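Lon211 (Mycobacterium tuberculosis, PDB 6VBK) is the N-terminal domain of the ATP-dependent protease Lon, a region that probably takes part in recognising and binding protein substrates. Local coordinates at residues I85-R90 against G97-G102. Residues are numbered along the deposited sequence; the frame is centred on the assembly and turned at random.
Sequences IEQEGR and GAVVRG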
loop_
_atom_site.group_PDB
_atom_site.type_symbol
_atom_site.label_atom_id
_atom_site.label_comp_id
_atom_site.label_asym_id
_atom_site.label_seq_id
_atom_site.Cartn_x
_atom_site.Cartn_y
_atom_site.Cartn_z
ATOM N N ILE B 85 -18.707 -8.625 -8.738
ATOM C CA ILE B 85 -19.907 -9.431 -8.928
ATOM C C ILE B 85 -21.005 -8.518 -9.454
ATOM O O ILE B 85 -21.610 -7.754 -8.694
ATOM C CB ILE B 85 -20.332 -10.131 -7.624
ATOM C CG1 ILE B 85 -19.201 -11.022 -7.104
ATOM C CG2 ILE B 85 -21.595 -10.952 -7.847
ATOM C CD1 ILE B 85 -18.851 -12.172 -8.026
ATOM N N GLU B 86 -21.258 -8.581 -10.762
ATOM C CA GLU B 86 -22.204 -7.659 -11.379
ATOM C C GLU B 86 -23.645 -8.108 -11.174
ATOM O O GLU B 86 -24.526 -7.277 -10.926
ATOM C CB GLU B 86 -21.901 -7.518 -12.872
ATOM C CG GLU B 86 -20.514 -6.978 -13.187
ATOM C CD GLU B 86 -20.413 -5.472 -13.025
ATOM O OE1 GLU B 86 -21.435 -4.834 -12.695
ATOM O OE2 GLU B 86 -19.310 -4.926 -13.232
ATOM N N GLN B 87 -23.906 -9.408 -11.279
ATOM C CA GLN B 87 -25.255 -9.937 -11.173
ATOM C C GLN B 87 -25.232 -11.261 -10.425
ATOM O O GLN B 87 -24.228 -11.978 -10.427
ATOM C CB GLN B 87 -25.895 -10.138 -12.552
ATOM C CG GLN B 87 -26.183 -8.853 -13.302
ATOM C CD GLN B 87 -26.801 -9.104 -14.659
ATOM O OE1 GLN B 87 -26.693 -10.200 -15.210
ATOM N NE2 GLN B 87 -27.459 -8.089 -15.205
ATOM N N GLU B 88 -26.355 -11.574 -9.784
ATOM C CA GLU B 88 -26.560 -12.865 -9.144
ATOM C C GLU B 88 -27.963 -13.354 -9.465
ATOM O O GLU B 88 -28.926 -12.585 -9.406
ATOM C CB GLU B 88 -26.363 -12.792 -7.625
ATOM C CG GLU B 88 -24.941 -12.478 -7.191
ATOM C CD GLU B 88 -24.731 -12.683 -5.706
ATOM O OE1 GLU B 88 -24.890 -13.830 -5.235
ATOM O OE2 GLU B 88 -24.420 -11.697 -5.007
ATOM N N GLY B 89 -28.065 -14.634 -9.809
ATOM C CA GLY B 89 -29.337 -15.238 -10.151
ATOM C C GLY B 89 -29.180 -16.683 -10.569
ATOM O O GLY B 89 -28.463 -17.446 -9.915
ATOM N N ARG B 90 -29.837 -17.077 -11.657
ATOM C CA ARG B 90 -29.740 -18.434 -12.177
ATOM C C ARG B 90 -29.298 -18.401 -13.632
ATOM O O ARG B 90 -29.832 -17.627 -14.435
ATOM C CB ARG B 90 -31.070 -19.180 -12.034
ATOM C CG ARG B 90 -31.420 -19.516 -10.591
ATOM C CD ARG B 90 -32.565 -20.510 -10.501
ATOM N NE ARG B 90 -32.853 -20.876 -9.117
ATOM C CZ ARG B 90 -32.232 -21.848 -8.456
ATOM N NH1 ARG B 90 -31.284 -22.559 -9.051
ATOM N NH2 ARG B 90 -32.558 -22.110 -7.198
ATOM N N GLY B 97 -26.039 -19.049 -10.195
ATOM C CA GLY B 97 -24.955 -18.426 -10.921
ATOM C C GLY B 97 -24.670 -17.017 -10.445
ATOM O O GLY B 97 -25.427 -16.421 -9.675
ATOM N N ALA B 98 -23.542 -16.500 -10.924
ATOM C CA ALA B 98 -23.152 -15.118 -10.713
ATOM C C ALA B 98 -22.405 -14.645 -11.949
ATOM O O ALA B 98 -21.792 -15.443 -12.662
ATOM C CB ALA B 98 -22.280 -14.957 -9.461
ATOM N N VAL B 99 -22.474 -13.344 -12.206
ATOM C CA VAL B 99 -21.775 -12.726 -13.325
ATOM C C VAL B 99 -20.694 -11.824 -12.751
ATOM O O VAL B 99 -20.988 -10.917 -11.961
ATOM C CB VAL B 99 -22.732 -11.941 -14.233
ATOM C CG1 VAL B 99 -21.956 -11.211 -15.314
ATOM C CG2 VAL B 99 -23.754 -12.880 -14.852
ATOM N N VAL B 100 -19.446 -12.075 -13.140
ATOM C CA VAL B 100 -18.302 -11.337 -12.621
ATOM C C VAL B 100 -17.606 -10.628 -13.775
ATOM O O VAL B 100 -17.541 -11.148 -14.896
ATOM C CB VAL B 100 -17.322 -12.257 -11.859
ATOM C CG1 VAL B 100 -16.643 -13.242 -12.805
ATOM C CG2 VAL B 100 -16.288 -11.433 -11.101
ATOM N N ARG B 101 -17.104 -9.428 -13.497
ATOM C CA ARG B 101 -16.363 -8.628 -14.461
ATOM C C ARG B 101 -14.946 -8.426 -13.948
ATOM O O ARG B 101 -14.751 -7.927 -12.835
ATOM C CB ARG B 101 -17.045 -7.275 -14.692
ATOM C CG ARG B 101 -16.245 -6.306 -15.556
ATOM C CD ARG B 101 -16.970 -4.971 -15.676
ATOM N NE ARG B 101 -17.158 -4.335 -14.375
ATOM C CZ ARG B 101 -16.358 -3.397 -13.878
ATOM N NH1 ARG B 101 -15.314 -2.977 -14.579
ATOM N NH2 ARG B 101 -16.603 -2.876 -12.684
ATOM N N GLY B 102 -13.961 -8.820 -14.754
ATOM C CA GLY B 102 -12.568 -8.580 -14.408
ATOM C C GLY B 102 -12.188 -7.118 -14.569
ATOM O O GLY B 102 -12.407 -6.520 -15.626
HETATM O O HOH W 1 -19.265 -2.632 -11.902
#
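The guanidinium of Arg101 receives the carboxylate of Glu86 at its edge, within its plane, while the two flat groups themselves are turned 51° apart. This salt bridge lies beside a classic beta bulge in the antiparallel hairpin of strands 79-88 and 96-112, part of the mixed sheet of the Lon N-terminal domain. Its direct bond runs from Arg101 NE to Glu86 OE2, a short 2.5 Å and nearly straight (167° at the hydrogen), and meets OE2 nearly in line with its C-O bond. Glu86 bends at chi2 (-79°) and Arg101 at chi3, which brings OE2 and NE together. One water donates to Glu86 OE2 and accepts from Arg101 NH2, its O 2.8 Å from NH2, so OE2 takes two hydrogen bonds; Lys63 adds a weak, long ion pair at OE1.

At the bulge, Glu86 and Gln87 both face Val99. Val99 O takes a 2.6 Å bond from Glu86 N and a weak, longer one, 3.4 Å, from Gln87 N, and Val99 N returns a bond to Gln87 O. Beyond it, Gly89 and Gly97 exchange a reciprocal pair of backbone bonds.

Gln87 and Val99 point the same way, side by side, with Gln87 CB 4.0 Å from Val99 CB. Ile85, Glu88, Ala98 and Val100 occupy the other face, where Ala98 and Glu88 touch Ile44 of helix 38-50 and Val100 packs on strand 29-33. The carboxylate of Glu88 pairs with Arg48 of that helix. Val100 CG2 stands anti to its backbone N and meets Ile85 CD1 at 4.1 Å.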